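Long-range contacts in lipid Binding Protein (Caenorhabditis elegans, PDB 6C1Z), which binds a wide range of unsaturated fatty acids as a lysosomal lipid chaperone and carries them into the nucleus to activate longevity genes: residues G10-V15 with L44-D49; E18-Y23 with C131-V136. All coordinates share one frame; numbering follows the deposited sequence.

Contact 1: residues G10-V15 with L44-D49; sequences GRWKLV and LEIKLD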
ATOM      1  N   GLY A  10      13.896   4.205   0.295  1.00 22.94           N
ATOM      2  CA  GLY A  10      14.329   4.455   1.657  1.00 24.61           C
ATOM      3  C   GLY A  10      13.338   3.864   2.632  1.00 22.93           C
ATOM      4  O   GLY A  10      12.518   3.035   2.268  1.00 22.57           O
ATOM      5  N   ARG A  11      13.414   4.332   3.870  1.00 25.68           N
ATOM      6  CA  ARG A  11      12.594   3.849   4.964  1.00 24.38           C
ATOM      7  C   ARG A  11      11.755   5.005   5.487  1.00 26.29           C
ATOM      8  O   ARG A  11      12.262   6.114   5.669  1.00 29.01           O
ATOM      9  CB  ARG A  11      13.479   3.237   6.073  1.00 31.55           C
ATOM     10  CG  ARG A  11      13.997   1.820   5.729  1.00 31.07           C
ATOM     11  CD  ARG A  11      15.142   1.321   6.610  1.00 36.50           C
ATOM     12  NE  ARG A  11      14.732   1.128   8.000  1.00 40.16           N
ATOM     13  CZ  ARG A  11      14.163   0.027   8.478  1.00 36.68           C
ATOM     14  NH1 ARG A  11      13.915  -1.010   7.687  1.00 40.96           N
ATOM     15  NH2 ARG A  11      13.822  -0.024   9.760  1.00 33.08           N
ATOM     16  N   TRP A  12      10.480   4.735   5.757  1.00 23.65           N
ATOM     17  CA  TRP A  12       9.464   5.742   6.010  1.00 22.91           C
ATOM     18  C   TRP A  12       8.636   5.312   7.218  1.00 25.98           C
ATOM     19  O   TRP A  12       8.284   4.133   7.343  1.00 30.43           O
ATOM     20  CB  TRP A  12       8.555   5.854   4.771  1.00 23.84           C
ATOM     21  CG  TRP A  12       9.238   6.231   3.484  1.00 20.90           C
ATOM     22  CD1 TRP A  12       9.734   5.375   2.532  1.00 22.45           C
ATOM     23  CD2 TRP A  12       9.485   7.560   2.992  1.00 21.53           C
ATOM     24  NE1 TRP A  12      10.281   6.089   1.490  1.00 22.63           N
ATOM     25  CE2 TRP A  12      10.140   7.428   1.753  1.00 21.57           C
ATOM     26  CE3 TRP A  12       9.230   8.862   3.486  1.00 22.58           C
ATOM     27  CZ2 TRP A  12      10.500   8.527   0.985  1.00 24.16           C
ATOM     28  CZ3 TRP A  12       9.595   9.931   2.725  1.00 24.53           C
ATOM     29  CH2 TRP A  12      10.232   9.763   1.499  1.00 23.54           C
ATOM     30  N   LYS A  13       8.336   6.259   8.112  1.00 24.12           N
ATOM     31  CA  LYS A  13       7.648   5.989   9.374  1.00 24.10           C
ATOM     32  C   LYS A  13       6.273   6.655   9.344  1.00 26.59           C
ATOM     33  O   LYS A  13       6.166   7.842   9.020  1.00 25.50           O
ATOM     34  CB  LYS A  13       8.458   6.530  10.556  1.00 27.68           C
ATOM     35  CG  LYS A  13       9.802   5.854  10.755  1.00 34.88           C
ATOM     36  CD  LYS A  13       9.663   4.478  11.342  1.00 53.56           C
ATOM     37  CE  LYS A  13      11.027   3.881  11.610  1.00 42.55           C
ATOM     38  NZ  LYS A  13      10.963   2.634  12.424  1.00 58.57           N
ATOM     39  N   LEU A  14       5.217   5.899   9.679  1.00 24.47           N
ATOM     40  CA  LEU A  14       3.874   6.477   9.657  1.00 25.72           C
ATOM     41  C   LEU A  14       3.741   7.568  10.719  1.00 26.33           C
ATOM     42  O   LEU A  14       4.048   7.337  11.888  1.00 29.58           O
ATOM     43  CB  LEU A  14       2.831   5.388   9.914  1.00 26.10           C
ATOM     44  CG  LEU A  14       1.379   5.852   9.777  1.00 25.62           C
ATOM     45  CD1 LEU A  14       0.991   6.041   8.335  1.00 23.99           C
ATOM     46  CD2 LEU A  14       0.418   4.902  10.459  1.00 28.57           C
ATOM     47  N   VAL A  15       3.268   8.747  10.314  1.00 26.69           N
ATOM     48  CA  VAL A  15       2.979   9.835  11.239  1.00 29.54           C
ATOM     49  C   VAL A  15       1.512  10.252  11.262  1.00 28.35           C
ATOM     50  O   VAL A  15       1.100  10.940  12.205  1.00 30.99           O
ATOM     51  CB  VAL A  15       3.887  11.058  10.988  1.00 31.66           C
ATOM     52  CG1 VAL A  15       5.328  10.687  11.240  1.00 32.35           C
ATOM     53  CG2 VAL A  15       3.710  11.585   9.581  1.00 32.25           C
ATOM     54  N   LEU A  44       7.624   1.593   6.405  1.00 23.28           N
ATOM     55  CA  LEU A  44       7.545   1.189   5.014  1.00 21.78           C
ATOM     56  C   LEU A  44       8.931   1.337   4.416  1.00 20.38           C
ATOM     57  O   LEU A  44       9.507   2.424   4.430  1.00 23.88           O
ATOM     58  CB  LEU A  44       6.529   2.055   4.268  1.00 24.83           C
ATOM     59  CG  LEU A  44       6.523   2.004   2.732  1.00 25.65           C
ATOM     60  CD1 LEU A  44       6.248   0.615   2.220  1.00 25.98           C
ATOM     61  CD2 LEU A  44       5.506   2.996   2.164  1.00 29.49           C
ATOM     62  N   GLU A  45       9.481   0.242   3.920  1.00 21.35           N
ATOM     63  CA  GLU A  45      10.772   0.240   3.265  1.00 21.31           C
ATOM     64  C   GLU A  45      10.535   0.019   1.786  1.00 21.79           C
ATOM     65  O   GLU A  45       9.870  -0.952   1.401  1.00 21.33           O
ATOM     66  CB  GLU A  45      11.628  -0.889   3.830  1.00 25.36           C
ATOM     67  CG  GLU A  45      12.878  -1.233   3.064  1.00 29.89           C
ATOM     68  CD  GLU A  45      13.583  -2.419   3.672  1.00 60.46           C
ATOM     69  OE1 GLU A  45      13.124  -3.576   3.477  1.00 43.53           O
ATOM     70  OE2 GLU A  45      14.576  -2.180   4.380  1.00 51.34           O
ATOM     71  N   ILE A  46      11.089   0.910   0.971  1.00 20.10           N
ATOM     72  CA  ILE A  46      10.998   0.820  -0.482  1.00 19.19           C
ATOM     73  C   ILE A  46      12.415   0.640  -0.990  1.00 19.58           C
ATOM     74  O   ILE A  46      13.304   1.457  -0.693  1.00 20.70           O
ATOM     75  CB  ILE A  46      10.348   2.071  -1.089  1.00 20.97           C
ATOM     76  CG1 ILE A  46       8.886   2.159  -0.680  1.00 20.71           C
ATOM     77  CG2 ILE A  46      10.481   2.071  -2.616  1.00 20.89           C
ATOM     78  CD1 ILE A  46       8.231   3.494  -1.048  1.00 22.57           C
ATOM     79  N   LYS A  47      12.644  -0.424  -1.754  1.00 20.98           N
ATOM     80  CA  LYS A  47      13.942  -0.675  -2.346  1.00 21.79           C
ATOM     81  C   LYS A  47      13.745  -1.215  -3.755  1.00 22.34           C
ATOM     82  O   LYS A  47      12.655  -1.673  -4.111  1.00 22.90           O
ATOM     83  CB  LYS A  47      14.804  -1.611  -1.467  1.00 29.23           C
ATOM     84  CG  LYS A  47      14.175  -2.948  -1.123  1.00 33.75           C
ATOM     85  CD  LYS A  47      14.809  -3.605   0.129  1.00 33.81           C
ATOM     86  CE  LYS A  47      16.319  -3.678   0.045  1.00 57.77           C
ATOM     87  NZ  LYS A  47      16.913  -4.429   1.204  1.00 79.36           N
ATOM     88  N   LEU A  48      14.786  -1.103  -4.564  1.00 24.16           N
ATOM     89  CA  LEU A  48      14.789  -1.579  -5.938  1.00 24.94           C
ATOM     90  C   LEU A  48      15.964  -2.530  -6.107  1.00 27.86           C
ATOM     91  O   LEU A  48      17.123  -2.137  -5.915  1.00 30.68           O
ATOM     92  CB  LEU A  48      14.904  -0.396  -6.902  1.00 26.03           C
ATOM     93  CG  LEU A  48      15.031  -0.741  -8.381  1.00 27.73           C
ATOM     94  CD1 LEU A  48      13.848  -1.577  -8.859  1.00 27.92           C
ATOM     95  CD2 LEU A  48      15.165   0.533  -9.209  1.00 30.33           C
ATOM     96  N   ASP A  49      15.672  -3.757  -6.531  1.00 27.76           N
ATOM     97  CA  ASP A  49      16.685  -4.789  -6.781  1.00 30.80           C
ATOM     98  C   ASP A  49      16.650  -5.128  -8.269  1.00 31.99           C
ATOM     99  O   ASP A  49      15.783  -5.881  -8.711  1.00 32.83           O
ATOM    100  CB  ASP A  49      16.401  -6.031  -5.939  1.00 30.63           C
ATOM    101  CG  ASP A  49      17.377  -7.157  -6.207  1.00 41.80           C
ATOM    102  OD1 ASP A  49      18.372  -6.938  -6.934  1.00 43.28           O
ATOM    103  OD2 ASP A  49      17.140  -8.275  -5.700  1.00 71.47           O
TER
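Strands 10-15 and 44-49 are antiparallel neighbours in the β-barrel of a fatty-acid-binding protein, where the first strand is zipped to the one that follows the two-helix insert. Gly10 opens the ladder as a hydrogen-bonded pair with Ile46. Gly10 N gives a bond to Ile46 O at 3.0 Å, and Gly10 O takes one from Ile46 N at 2.9 Å, nearly straight at 175° and almost along the C=O axis. Its backbone angles would drive a side chain into the preceding carbonyl, so glycine is suited to this place.

Arg11 faces Glu45 in a non-hydrogen-bonded pair on the sheet face turned from the barrel interior. CG of Arg11 stands beside its own backbone N, and the chain bends further out, bringing NH1 to 3.6 Å from Glu45 OE2, a salt bridge of modest closeness. The carboxylate oxygen lies at the edge of the guanidinium, yet the two planes are turned 68° apart. NE of Arg11 has its own salt bridge to Glu138, so the arginine ties strand 43-49 to the chain end, while Glu45 OE1 makes a weak hydrogen bond to Asn56.

Trp12 returns to the interior face, opposite Leu44 in a second hydrogen-bonded pair. Leu44 N reaches Trp12 O at 2.8 Å; Trp12 N reaches Leu44 O at 2.8 Å too, but that bond is bent, 135° at the hydrogen. The indole joins Leu44 and Ile46 among Leu120 and Phe135, helping to line the barrel, and NE1 is satisfied by Phe8 O. CB of Trp12 lies 4.3 Å from Leu44 CB. At the ring edge, Leu44 O sits in the indole plane, 3.5 Å from Trp12 CD1, while Ile46 CD1 comes obliquely to 4.2 Å from Trp12 NE1.

Contact 2: residues E18-Y23 with C131-V136; sequences ENFEEY and CRREFV. With SO4 (sulfate ion), chain C.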
ATOM      1  N   GLU A  18      -5.864   8.325   8.400  1.00 24.13           N
ATOM      2  CA  GLU A  18      -7.270   8.691   8.357  1.00 23.87           C
ATOM      3  C   GLU A  18      -8.014   7.565   7.651  1.00 23.24           C
ATOM      4  O   GLU A  18      -7.618   7.161   6.557  1.00 23.10           O
ATOM      5  CB  GLU A  18      -7.437  10.001   7.559  1.00 29.82           C
ATOM      6  CG  GLU A  18      -8.539  10.924   8.010  1.00 57.93           C
ATOM      7  CD  GLU A  18      -8.676  12.139   7.096  1.00 48.14           C
ATOM      8  OE1 GLU A  18      -8.322  12.030   5.902  1.00 41.64           O
ATOM      9  OE2 GLU A  18      -9.129  13.199   7.573  1.00 74.12           O
ATOM     10  N   ASN A  19      -9.073   7.050   8.278  1.00 25.88           N
ATOM     11  CA  ASN A  19      -9.974   6.077   7.660  1.00 24.07           C
ATOM     12  C   ASN A  19      -9.319   4.724   7.373  1.00 22.95           C
ATOM     13  O   ASN A  19      -9.840   3.938   6.563  1.00 23.98           O
ATOM     14  CB  ASN A  19     -10.629   6.635   6.387  1.00 25.78           C
ATOM     15  CG  ASN A  19     -11.773   7.556   6.681  1.00 37.97           C
ATOM     16  OD1 ASN A  19     -12.147   7.765   7.832  1.00 42.07           O
ATOM     17  ND2 ASN A  19     -12.339   8.129   5.632  1.00 44.75           N
ATOM     18  N   PHE A  20      -8.200   4.376   8.010  1.00 22.55           N
ATOM     19  CA  PHE A  20      -7.595   3.075   7.720  1.00 21.97           C
ATOM     20  C   PHE A  20      -8.464   1.926   8.219  1.00 22.08           C
ATOM     21  O   PHE A  20      -8.698   0.958   7.484  1.00 20.87           O
ATOM     22  CB  PHE A  20      -6.175   2.986   8.289  1.00 22.28           C
ATOM     23  CG  PHE A  20      -5.451   1.710   7.943  1.00 24.29           C
ATOM     24  CD1 PHE A  20      -5.419   1.223   6.642  1.00 26.14           C
ATOM     25  CD2 PHE A  20      -4.781   1.006   8.913  1.00 25.23           C
ATOM     26  CE1 PHE A  20      -4.728   0.069   6.328  1.00 22.81           C
ATOM     27  CE2 PHE A  20      -4.094  -0.158   8.602  1.00 26.28           C
ATOM     28  CZ  PHE A  20      -4.074  -0.623   7.310  1.00 25.31           C
ATOM     29  N   GLU A  21      -8.930   1.992   9.472  1.00 23.80           N
ATOM     30  CA  GLU A  21      -9.794   0.936   9.985  1.00 23.80           C
ATOM     31  C   GLU A  21     -11.058   0.810   9.142  1.00 25.10           C
ATOM     32  O   GLU A  21     -11.518  -0.308   8.870  1.00 24.75           O
ATOM     33  CB  GLU A  21     -10.125   1.204  11.457  1.00 26.77           C
ATOM     34  CG  GLU A  21     -10.942   0.103  12.129  1.00 26.97           C
ATOM     35  CD  GLU A  21     -11.188   0.340  13.617  1.00 33.28           C
ATOM     36  OE1 GLU A  21     -10.498   1.190  14.219  1.00 36.88           O
ATOM     37  OE2 GLU A  21     -12.074  -0.331  14.180  1.00 40.41           O
ATOM     38  N   GLU A  22     -11.626   1.950   8.711  1.00 23.96           N
ATOM     39  CA  GLU A  22     -12.823   1.953   7.863  1.00 24.15           C
ATOM     40  C   GLU A  22     -12.536   1.339   6.498  1.00 21.78           C
ATOM     41  O   GLU A  22     -13.383   0.618   5.950  1.00 24.01           O
ATOM     42  CB  GLU A  22     -13.342   3.379   7.713  1.00 28.83           C
ATOM     43  CG  GLU A  22     -13.977   3.955   8.970  1.00 41.39           C
ATOM     44  CD  GLU A  22     -15.249   3.227   9.382  1.00 85.18           C
ATOM     45  OE1 GLU A  22     -15.884   2.578   8.519  1.00 71.36           O
ATOM     46  OE2 GLU A  22     -15.610   3.303  10.577  1.00 68.40           O
ATOM     47  N   TYR A  23     -11.358   1.608   5.940  1.00 21.80           N
ATOM     48  CA  TYR A  23     -10.941   0.955   4.705  1.00 21.64           C
ATOM     49  C   TYR A  23     -10.840  -0.561   4.877  1.00 21.30           C
ATOM     50  O   TYR A  23     -11.327  -1.333   4.041  1.00 22.32           O
ATOM     51  CB  TYR A  23      -9.612   1.558   4.198  1.00 21.56           C
ATOM     52  CG  TYR A  23      -8.976   0.678   3.172  1.00 20.52           C
ATOM     53  CD1 TYR A  23      -9.392   0.695   1.853  1.00 22.40           C
ATOM     54  CD2 TYR A  23      -7.987  -0.219   3.542  1.00 21.25           C
ATOM     55  CE1 TYR A  23      -8.830  -0.157   0.924  1.00 21.04           C
ATOM     56  CE2 TYR A  23      -7.428  -1.084   2.634  1.00 20.25           C
ATOM     57  CZ  TYR A  23      -7.874  -1.069   1.324  1.00 20.21           C
ATOM     58  OH  TYR A  23      -7.310  -1.948   0.433  1.00 21.20           O
ATOM     59  N   CYS A 131      -8.779   5.850   2.416  1.00 24.03           N
ATOM     60  CA  CYS A 131      -7.884   5.991   3.561  1.00 26.00           C
ATOM     61  C   CYS A 131      -6.696   6.838   3.122  1.00 19.81           C
ATOM     62  O   CYS A 131      -6.194   6.664   2.013  1.00 21.42           O
ATOM     63  CB  CYS A 131      -7.392   4.605   4.045  1.00 24.29           C
ATOM     64  SG  CYS A 131      -5.874   4.620   5.031  1.00 23.50           S
ATOM     65  N   ARG A 132      -6.231   7.728   3.997  1.00 21.35           N
ATOM     66  CA  ARG A 132      -5.076   8.575   3.722  1.00 22.76           C
ATOM     67  C   ARG A 132      -4.019   8.326   4.789  1.00 21.17           C
ATOM     68  O   ARG A 132      -4.334   8.293   5.977  1.00 25.04           O
ATOM     69  CB  ARG A 132      -5.463  10.067   3.714  1.00 25.34           C
ATOM     70  CG  ARG A 132      -6.577  10.433   2.759  1.00 30.26           C
ATOM     71  CD  ARG A 132      -7.014  11.899   2.888  1.00 37.66           C
ATOM     72  NE  ARG A 132      -7.972  12.224   1.838  1.00 37.09           N
ATOM     73  CZ  ARG A 132      -7.631  12.390   0.569  1.00 43.47           C
ATOM     74  NH1 ARG A 132      -6.358  12.291   0.211  1.00 48.93           N
ATOM     75  NH2 ARG A 132      -8.560  12.668  -0.337  1.00 61.43           N
ATOM     76  N   ARG A 133      -2.789   8.126   4.361  1.00 20.60           N
ATOM     77  CA  ARG A 133      -1.679   7.921   5.276  1.00 22.89           C
ATOM     78  C   ARG A 133      -0.518   8.800   4.868  1.00 24.07           C
ATOM     79  O   ARG A 133      -0.328   9.091   3.686  1.00 25.90           O
ATOM     80  CB  ARG A 133      -1.268   6.464   5.355  1.00 25.39           C
ATOM     81  CG  ARG A 133      -2.050   5.791   6.479  1.00 44.97           C
ATOM     82  CD  ARG A 133      -2.491   4.417   6.163  1.00 37.45           C
ATOM     83  NE  ARG A 133      -1.629   3.406   6.752  1.00 32.42           N
ATOM     84  CZ  ARG A 133      -1.707   2.982   8.012  1.00 30.52           C
ATOM     85  NH1 ARG A 133      -2.556   3.528   8.856  1.00 29.80           N
ATOM     86  NH2 ARG A 133      -0.895   2.034   8.441  1.00 29.82           N
ATOM     87  N   GLU A 134       0.231   9.259   5.864  1.00 22.61           N
ATOM     88  CA  GLU A 134       1.391  10.105   5.660  1.00 24.45           C
ATOM     89  C   GLU A 134       2.565   9.536   6.453  1.00 23.36           C
ATOM     90  O   GLU A 134       2.413   9.170   7.629  1.00 24.88           O
ATOM     91  CB  GLU A 134       1.061  11.521   6.116  1.00 27.44           C
ATOM     92  CG  GLU A 134       2.182  12.505   5.972  1.00 33.43           C
ATOM     93  CD  GLU A 134       1.788  13.867   6.506  1.00 47.35           C
ATOM     94  OE1 GLU A 134       1.341  13.941   7.670  1.00 53.06           O
ATOM     95  OE2 GLU A 134       1.903  14.854   5.755  1.00 55.19           O
ATOM     96  N   PHE A 135       3.739   9.512   5.818  1.00 23.58           N
ATOM     97  CA  PHE A 135       4.975   8.980   6.381  1.00 22.60           C
ATOM     98  C   PHE A 135       6.086  10.011   6.267  1.00 25.52           C
ATOM     99  O   PHE A 135       6.100  10.852   5.358  1.00 26.86           O
ATOM    100  CB  PHE A 135       5.480   7.767   5.575  1.00 22.91           C
ATOM    101  CG  PHE A 135       4.544   6.571   5.553  1.00 23.27           C
ATOM    102  CD1 PHE A 135       3.396   6.560   4.777  1.00 21.06           C
ATOM    103  CD2 PHE A 135       4.847   5.426   6.290  1.00 23.85           C
ATOM    104  CE1 PHE A 135       2.585   5.473   4.753  1.00 22.34           C
ATOM    105  CE2 PHE A 135       4.024   4.329   6.285  1.00 23.29           C
ATOM    106  CZ  PHE A 135       2.895   4.345   5.515  1.00 22.86           C
ATOM    107  N   VAL A 136       7.035   9.943   7.207  1.00 27.15           N
ATOM    108  CA  VAL A 136       8.247  10.758   7.171  1.00 30.36           C
ATOM    109  C   VAL A 136       9.459   9.849   6.995  1.00 29.40           C
ATOM    110  O   VAL A 136       9.453   8.675   7.393  1.00 28.36           O
ATOM    111  CB  VAL A 136       8.424  11.633   8.425  1.00 34.54           C
ATOM    112  CG1 VAL A 136       7.228  12.521   8.610  1.00 50.59           C
ATOM    113  CG2 VAL A 136       8.685  10.770   9.662  1.00 38.73           C
TER
HETATM  114  S   SO4 C 202      -7.259   5.249  11.424  1.00 27.80           S
HETATM  115  O1  SO4 C 202      -6.087   4.808  12.173  1.00 30.41           O
HETATM  116  O2  SO4 C 202      -6.783   5.736  10.124  1.00 24.11           O
HETATM  117  O3  SO4 C 202      -8.214   4.166  11.289  1.00 29.31           O
HETATM  118  O4  SO4 C 202      -7.847   6.363  12.175  1.00 32.15           O
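Where the first strand ends and the first helix begins, segment 18-23 lies against strand 131-136, close-packed on its inner side and loose on its outer one. A single antiparallel pair joins them: Glu18 N to Arg132 O at 2.9 Å and Arg132 N to Glu18 O at 3.0 Å.

The tight part lies beyond this pair. Phe20 carries CG anti to its backbone N (chi1 -176°), which brings one face of the ring against Arg133. The guanidinium is stacked on that face, planes 28° apart, with Arg133 CZ 3.9 Å from the Phe20 ring centroid, a cation-pi contact offset toward the rim. Bends along the arginine chain bring it there, and NH1 of Arg133 donates a hydrogen bond to Ser17 OG, helping to fix its rotation. Cys131 fills the corner: SG packs 3.8 Å from Phe20 CD1, oblique to the ring, and its CB meets Tyr23 CB at 3.8 Å, while the tyrosine hydroxyl turns away to Ser109. An alanine in place of Phe20 would remove the ring and would probably leave the Arg133 guanidinium without its stacking surface and Cys131 SG less closely packed.

On the solvent side Glu18 and Arg132 run side by side in the same direction, with Glu18 OE1 3.3 Å from Arg132 CD; their opposite charges lie beyond salt-bridge distance, and any attraction is probably weak. At the helix start a sulfate, probably from the crystallisation liquor, takes Phe20 N on O2 at 2.9 Å and Glu21 N on O3 at 2.9 Å, and also bonds to Ser17 OG. Asn19 holds the N-cap position without a side-chain cap. This is the strand-to-helix junction of the fatty-acid-binding protein fold, where the helical lid begins beside the last barrel strand.

Contacts 1 and 2 lie on opposite edges of the first strand, 10-18, which strand 43-49 flanks on one side and strand 129-137 on the other. Their centres are about 16 Å apart. Along the chain the segments alternate: 10-15, 18-23, 44-49, 131-136. Strand 129-137 also joins the two directly, since Lys13 N probably bonds to Val136 O, and Val15 N to Glu134 O. Contact 1 lies just after the two-helix insert in its second segment, and contact 2 at the start of the insert, where the chain's last strand meets its first. That insert, which carries a nuclear localization signal inferred by similarity, thus meets the barrel at both its ends.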